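Local coordinates for protein fimbrin (Schizosaccharomyces pombe, PDB 1RT8) that binds and crosslinks actin filaments, and takes part in cell polarity, cytokinesis, mating and spore formation, at residues Pro162-Leu174 with Leu252-Leu265. Residues are numbered along the deposited sequence; the frame is centred on the assembly and turned at random.
Sequences PEKILLRWFNYHL and LAFVAHLFNTHPGL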
loop_
_atom_site.group_PDB
_atom_site.type_symbol
_atom_site.label_atom_id
_atom_site.label_comp_id
_atom_site.label_asym_id
_atom_site.label_seq_id
_atom_site.Cartn_x
_atom_site.Cartn_y
_atom_site.Cartn_z
ATOM N N PRO A 162 10.781 1.982 0.350
ATOM C CA PRO A 162 11.842 1.531 1.264
ATOM C C PRO A 162 13.261 1.636 0.690
ATOM O O PRO A 162 14.147 2.242 1.301
ATOM C CB PRO A 162 11.453 0.084 1.555
ATOM C CG PRO A 162 9.960 0.134 1.515
ATOM C CD PRO A 162 9.681 0.999 0.304
ATOM N N GLU A 163 13.471 1.049 -0.488
ATOM C CA GLU A 163 14.784 1.065 -1.130
ATOM C C GLU A 163 15.377 2.459 -1.332
ATOM O O GLU A 163 16.598 2.634 -1.258
ATOM C CB GLU A 163 14.729 0.341 -2.485
ATOM C CG GLU A 163 14.276 -1.120 -2.409
ATOM C CD GLU A 163 12.772 -1.285 -2.607
ATOM O OE1 GLU A 163 12.018 -0.312 -2.378
ATOM O OE2 GLU A 163 12.341 -2.395 -2.979
ATOM N N LYS A 164 14.531 3.457 -1.575
ATOM C CA LYS A 164 15.043 4.799 -1.815
ATOM C C LYS A 164 15.286 5.637 -0.571
ATOM O O LYS A 164 15.799 6.754 -0.650
ATOM C CB LYS A 164 14.140 5.528 -2.807
ATOM C CG LYS A 164 14.242 4.918 -4.197
ATOM C CD LYS A 164 13.289 5.553 -5.193
ATOM C CE LYS A 164 13.337 4.807 -6.522
ATOM N NZ LYS A 164 12.409 5.388 -7.526
ATOM N N ILE A 165 14.922 5.095 0.584
ATOM C CA ILE A 165 15.163 5.792 1.840
ATOM C C ILE A 165 16.390 5.152 2.488
ATOM O O ILE A 165 17.226 5.831 3.082
ATOM C CB ILE A 165 13.959 5.660 2.800
ATOM C CG1 ILE A 165 12.784 6.484 2.271
ATOM C CG2 ILE A 165 14.349 6.129 4.201
ATOM C CD1 ILE A 165 11.523 6.357 3.108
ATOM N N LEU A 166 16.496 3.835 2.352
ATOM C CA LEU A 166 17.604 3.100 2.936
ATOM C C LEU A 166 18.934 3.279 2.192
ATOM O O LEU A 166 19.990 3.347 2.818
ATOM C CB LEU A 166 17.229 1.623 3.045
ATOM C CG LEU A 166 16.114 1.319 4.059
ATOM C CD1 LEU A 166 15.687 -0.148 3.971
ATOM C CD2 LEU A 166 16.618 1.646 5.462
ATOM N N LEU A 167 18.885 3.372 0.865
ATOM C CA LEU A 167 20.101 3.551 0.077
ATOM C C LEU A 167 20.815 4.848 0.435
ATOM O O LEU A 167 22.029 4.861 0.612
ATOM C CB LEU A 167 19.783 3.532 -1.418
ATOM C CG LEU A 167 19.463 2.144 -1.970
ATOM C CD1 LEU A 167 19.083 2.255 -3.440
ATOM C CD2 LEU A 167 20.667 1.227 -1.785
ATOM N N ARG A 168 20.060 5.936 0.534
ATOM C CA ARG A 168 20.638 7.223 0.900
ATOM C C ARG A 168 21.263 7.105 2.295
ATOM O O ARG A 168 22.347 7.625 2.557
ATOM C CB ARG A 168 19.556 8.313 0.915
ATOM C CG ARG A 168 18.824 8.510 -0.410
ATOM C CD ARG A 168 17.974 9.807 -0.385
ATOM N NE ARG A 168 17.251 10.027 -1.639
ATOM C CZ ARG A 168 16.370 11.004 -1.849
ATOM N NH1 ARG A 168 16.090 11.872 -0.889
ATOM N NH2 ARG A 168 15.766 11.115 -3.030
ATOM N N TRP A 169 20.563 6.416 3.185
ATOM C CA TRP A 169 21.024 6.209 4.556
ATOM C C TRP A 169 22.325 5.404 4.576
ATOM O O TRP A 169 23.334 5.837 5.133
ATOM C CB TRP A 169 19.952 5.461 5.346
ATOM C CG TRP A 169 20.352 5.096 6.742
ATOM C CD1 TRP A 169 20.423 5.931 7.825
ATOM C CD2 TRP A 169 20.708 3.790 7.219
ATOM N NE1 TRP A 169 20.794 5.224 8.943
ATOM C CE2 TRP A 169 20.975 3.908 8.601
ATOM C CE3 TRP A 169 20.827 2.532 6.610
ATOM C CZ2 TRP A 169 21.354 2.816 9.386
ATOM C CZ3 TRP A 169 21.207 1.444 7.391
ATOM C CH2 TRP A 169 21.464 1.595 8.766
ATOM N N PHE A 170 22.275 4.220 3.974
ATOM C CA PHE A 170 23.423 3.329 3.893
ATOM C C PHE A 170 24.628 4.126 3.392
ATOM O O PHE A 170 25.691 4.117 4.016
ATOM C CB PHE A 170 23.085 2.173 2.932
ATOM C CG PHE A 170 23.993 0.978 3.043
ATOM C CD1 PHE A 170 23.495 -0.300 2.799
ATOM C CD2 PHE A 170 25.336 1.118 3.373
ATOM C CE1 PHE A 170 24.314 -1.418 2.884
ATOM C CE2 PHE A 170 26.167 0.006 3.458
ATOM C CZ PHE A 170 25.657 -1.266 3.214
ATOM N N ASN A 171 24.452 4.838 2.280
ATOM C CA ASN A 171 25.539 5.626 1.709
ATOM C C ASN A 171 25.986 6.791 2.581
ATOM O O ASN A 171 27.164 7.142 2.595
ATOM C CB ASN A 171 25.164 6.134 0.319
ATOM C CG ASN A 171 25.180 5.034 -0.714
ATOM O OD1 ASN A 171 26.151 4.278 -0.817
ATOM N ND2 ASN A 171 24.109 4.934 -1.491
ATOM N N TYR A 172 25.051 7.397 3.300
ATOM C CA TYR A 172 25.398 8.497 4.187
ATOM C C TYR A 172 26.490 8.019 5.144
ATOM O O TYR A 172 27.433 8.749 5.440
ATOM C CB TYR A 172 24.173 8.940 4.986
ATOM C CG TYR A 172 24.502 9.826 6.168
ATOM C CD1 TYR A 172 24.812 11.178 5.992
ATOM C CD2 TYR A 172 24.505 9.310 7.465
ATOM C CE1 TYR A 172 25.115 11.995 7.087
ATOM C CE2 TYR A 172 24.807 10.113 8.560
ATOM C CZ TYR A 172 25.108 11.453 8.369
ATOM O OH TYR A 172 25.391 12.242 9.462
ATOM N N HIS A 173 26.362 6.782 5.619
ATOM C CA HIS A 173 27.340 6.217 6.539
ATOM C C HIS A 173 28.643 5.781 5.863
ATOM O O HIS A 173 29.726 6.051 6.379
ATOM C CB HIS A 173 26.727 5.043 7.296
ATOM C CG HIS A 173 25.715 5.454 8.317
ATOM N ND1 HIS A 173 26.045 6.200 9.426
ATOM C CD2 HIS A 173 24.379 5.257 8.375
ATOM C CE1 HIS A 173 24.951 6.448 10.126
ATOM N NE2 HIS A 173 23.926 5.886 9.508
ATOM N N LEU A 174 28.550 5.104 4.721
ATOM C CA LEU A 174 29.760 4.677 4.027
ATOM C C LEU A 174 30.597 5.908 3.707
ATOM O O LEU A 174 31.828 5.871 3.770
ATOM C CB LEU A 174 29.420 3.947 2.731
ATOM C CG LEU A 174 28.705 2.608 2.902
ATOM C CD1 LEU A 174 28.476 1.985 1.533
ATOM C CD2 LEU A 174 29.540 1.682 3.790
ATOM N N LEU A 252 17.365 -6.515 1.631
ATOM C CA LEU A 252 16.630 -5.285 1.888
ATOM C C LEU A 252 16.035 -5.343 3.298
ATOM O O LEU A 252 16.132 -4.388 4.066
ATOM C CB LEU A 252 15.498 -5.113 0.873
ATOM C CG LEU A 252 14.597 -3.897 1.097
ATOM C CD1 LEU A 252 15.372 -2.625 0.772
ATOM C CD2 LEU A 252 13.358 -3.995 0.217
ATOM N N ALA A 253 15.425 -6.472 3.638
ATOM C CA ALA A 253 14.806 -6.632 4.948
ATOM C C ALA A 253 15.855 -6.473 6.049
ATOM O O ALA A 253 15.623 -5.790 7.052
ATOM C CB ALA A 253 14.123 -7.995 5.041
ATOM N N PHE A 254 17.006 -7.106 5.850
ATOM C CA PHE A 254 18.119 -7.026 6.788
ATOM C C PHE A 254 18.453 -5.553 7.031
ATOM O O PHE A 254 18.460 -5.092 8.172
ATOM C CB PHE A 254 19.335 -7.744 6.195
ATOM C CG PHE A 254 20.603 -7.575 6.986
ATOM C CD1 PHE A 254 20.797 -8.269 8.177
ATOM C CD2 PHE A 254 21.615 -6.739 6.525
ATOM C CE1 PHE A 254 21.992 -8.136 8.899
ATOM C CE2 PHE A 254 22.810 -6.597 7.233
ATOM C CZ PHE A 254 22.998 -7.301 8.424
ATOM N N VAL A 255 18.721 -4.814 5.953
ATOM C CA VAL A 255 19.055 -3.396 6.059
ATOM C C VAL A 255 17.943 -2.574 6.718
ATOM O O VAL A 255 18.213 -1.636 7.466
ATOM C CB VAL A 255 19.352 -2.776 4.670
ATOM C CG1 VAL A 255 19.584 -1.274 4.807
ATOM C CG2 VAL A 255 20.571 -3.446 4.053
ATOM N N ALA A 256 16.696 -2.919 6.430
ATOM C CA ALA A 256 15.570 -2.192 7.000
ATOM C C ALA A 256 15.565 -2.290 8.523
ATOM O O ALA A 256 15.450 -1.281 9.221
ATOM C CB ALA A 256 14.255 -2.730 6.432
ATOM N N HIS A 257 15.697 -3.507 9.034
ATOM C CA HIS A 257 15.694 -3.721 10.474
ATOM C C HIS A 257 16.868 -3.019 11.164
ATOM O O HIS A 257 16.725 -2.461 12.258
ATOM C CB HIS A 257 15.723 -5.221 10.775
ATOM C CG HIS A 257 15.689 -5.539 12.235
ATOM N ND1 HIS A 257 16.830 -5.672 12.997
ATOM C CD2 HIS A 257 14.649 -5.708 13.085
ATOM C CE1 HIS A 257 16.495 -5.908 14.252
ATOM N NE2 HIS A 257 15.177 -5.934 14.333
ATOM N N LEU A 258 18.028 -3.052 10.516
ATOM C CA LEU A 258 19.223 -2.424 11.053
ATOM C C LEU A 258 18.974 -0.928 11.168
ATOM O O LEU A 258 19.435 -0.275 12.105
ATOM C CB LEU A 258 20.411 -2.686 10.126
ATOM C CG LEU A 258 21.774 -2.162 10.570
ATOM C CD1 LEU A 258 22.161 -2.797 11.906
ATOM C CD2 LEU A 258 22.804 -2.485 9.497
ATOM N N PHE A 259 18.228 -0.397 10.205
ATOM C CA PHE A 259 17.901 1.020 10.179
ATOM C C PHE A 259 16.904 1.383 11.272
ATOM O O PHE A 259 16.983 2.465 11.848
ATOM C CB PHE A 259 17.309 1.393 8.824
ATOM C CG PHE A 259 16.725 2.773 8.778
ATOM C CD1 PHE A 259 17.540 3.884 8.593
ATOM C CD2 PHE A 259 15.357 2.964 8.915
ATOM C CE1 PHE A 259 16.998 5.167 8.540
ATOM C CE2 PHE A 259 14.806 4.245 8.864
ATOM C CZ PHE A 259 15.628 5.346 8.675
ATOM N N ASN A 260 15.966 0.483 11.557
ATOM C CA ASN A 260 14.956 0.760 12.576
ATOM C C ASN A 260 15.514 0.754 13.989
ATOM O O ASN A 260 15.036 1.489 14.852
ATOM C CB ASN A 260 13.802 -0.249 12.509
ATOM C CG ASN A 260 13.020 -0.150 11.222
ATOM O OD1 ASN A 260 12.971 0.910 10.598
ATOM N ND2 ASN A 260 12.385 -1.249 10.823
ATOM N N THR A 261 16.526 -0.069 14.228
ATOM C CA THR A 261 17.091 -0.158 15.562
ATOM C C THR A 261 18.375 0.638 15.767
ATOM O O THR A 261 18.719 0.976 16.901
ATOM C CB THR A 261 17.340 -1.628 15.939
ATOM O OG1 THR A 261 18.082 -2.267 14.895
ATOM C CG2 THR A 261 16.024 -2.363 16.126
ATOM N N HIS A 262 19.071 0.961 14.681
ATOM C CA HIS A 262 20.327 1.695 14.787
ATOM C C HIS A 262 20.534 2.774 13.722
ATOM O O HIS A 262 21.526 2.751 12.992
ATOM C CB HIS A 262 21.489 0.700 14.752
ATOM C CG HIS A 262 21.510 -0.234 15.922
ATOM N ND1 HIS A 262 21.924 0.156 17.179
ATOM C CD2 HIS A 262 21.129 -1.529 16.039
ATOM C CE1 HIS A 262 21.796 -0.857 18.018
ATOM N NE2 HIS A 262 21.315 -1.891 17.352
ATOM N N PRO A 263 19.612 3.748 13.636
ATOM C CA PRO A 263 19.717 4.827 12.649
ATOM C C PRO A 263 21.117 5.437 12.601
ATOM O O PRO A 263 21.622 5.774 11.529
ATOM C CB PRO A 263 18.670 5.832 13.127
ATOM C CG PRO A 263 17.639 4.964 13.743
ATOM C CD PRO A 263 18.460 3.969 14.527
ATOM N N GLY A 264 21.731 5.585 13.770
ATOM C CA GLY A 264 23.066 6.153 13.845
ATOM C C GLY A 264 23.149 7.604 13.402
ATOM O O GLY A 264 24.157 8.035 12.843
ATOM N N LEU A 265 22.083 8.360 13.644
ATOM C CA LEU A 265 22.050 9.769 13.276
ATOM C C LEU A 265 22.013 10.592 14.561
ATOM O O LEU A 265 21.287 10.257 15.504
ATOM C CB LEU A 265 20.818 10.064 12.415
ATOM C CG LEU A 265 20.689 9.287 11.098
ATOM C CD1 LEU A 265 19.293 9.480 10.544
ATOM C CD2 LEU A 265 21.734 9.754 10.093
#
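The indole of Trp169 lies between Phe259 on one face and His173 CD2 on the other, while the carbonyl oxygens of His262 and Pro263 and Leu258 CG come to its edge. Phe259 meets it in a T-shaped stack, its edge against the five-membered ring with planes at 85° and centroids 4.6 Å apart, and Phe259 CB adds a CH-pi contact 4.1 Å from the centroid of the Trp169 six-membered ring. With CG anti to the backbone N (chi1 176°), the indole is carried over to the end of helix 248-261, where Trp169 NE1 donates in its ring plane to a lone pair of Pro263 O at 2.8 Å. His173 NE2 gives Pro263 O a second bond of 3.1 Å, tilted out of the carbonyl plane, so two rings one helical turn apart grip a single carbonyl just beyond the helix. A leucine in place of Trp169 would probably cost Pro263 O its in-plane bond, leaving the His173 one, and take away the ring face that Phe259 packs on. Farther back, Leu166 is a knob in a hole formed by Leu252, Val255, Ala256 and Phe259; its CD2 presses on Phe259 CB at 3.4 Å and its CD1 on Ala256 CB at 3.8 Å. Glu163 lays CG against Leu252 CD1 (3.7 Å), its carboxylate paired with Arg129 of helix 117-131, in the preceding calponin-homology domain. The helical segments 162-174 and 252-261, whose axes come within 10.4 Å at 66°, lie early and late in the second calponin-homology sequence; their packing around a buried tryptophan belongs to the helical core of this domain, within the first actin-binding region.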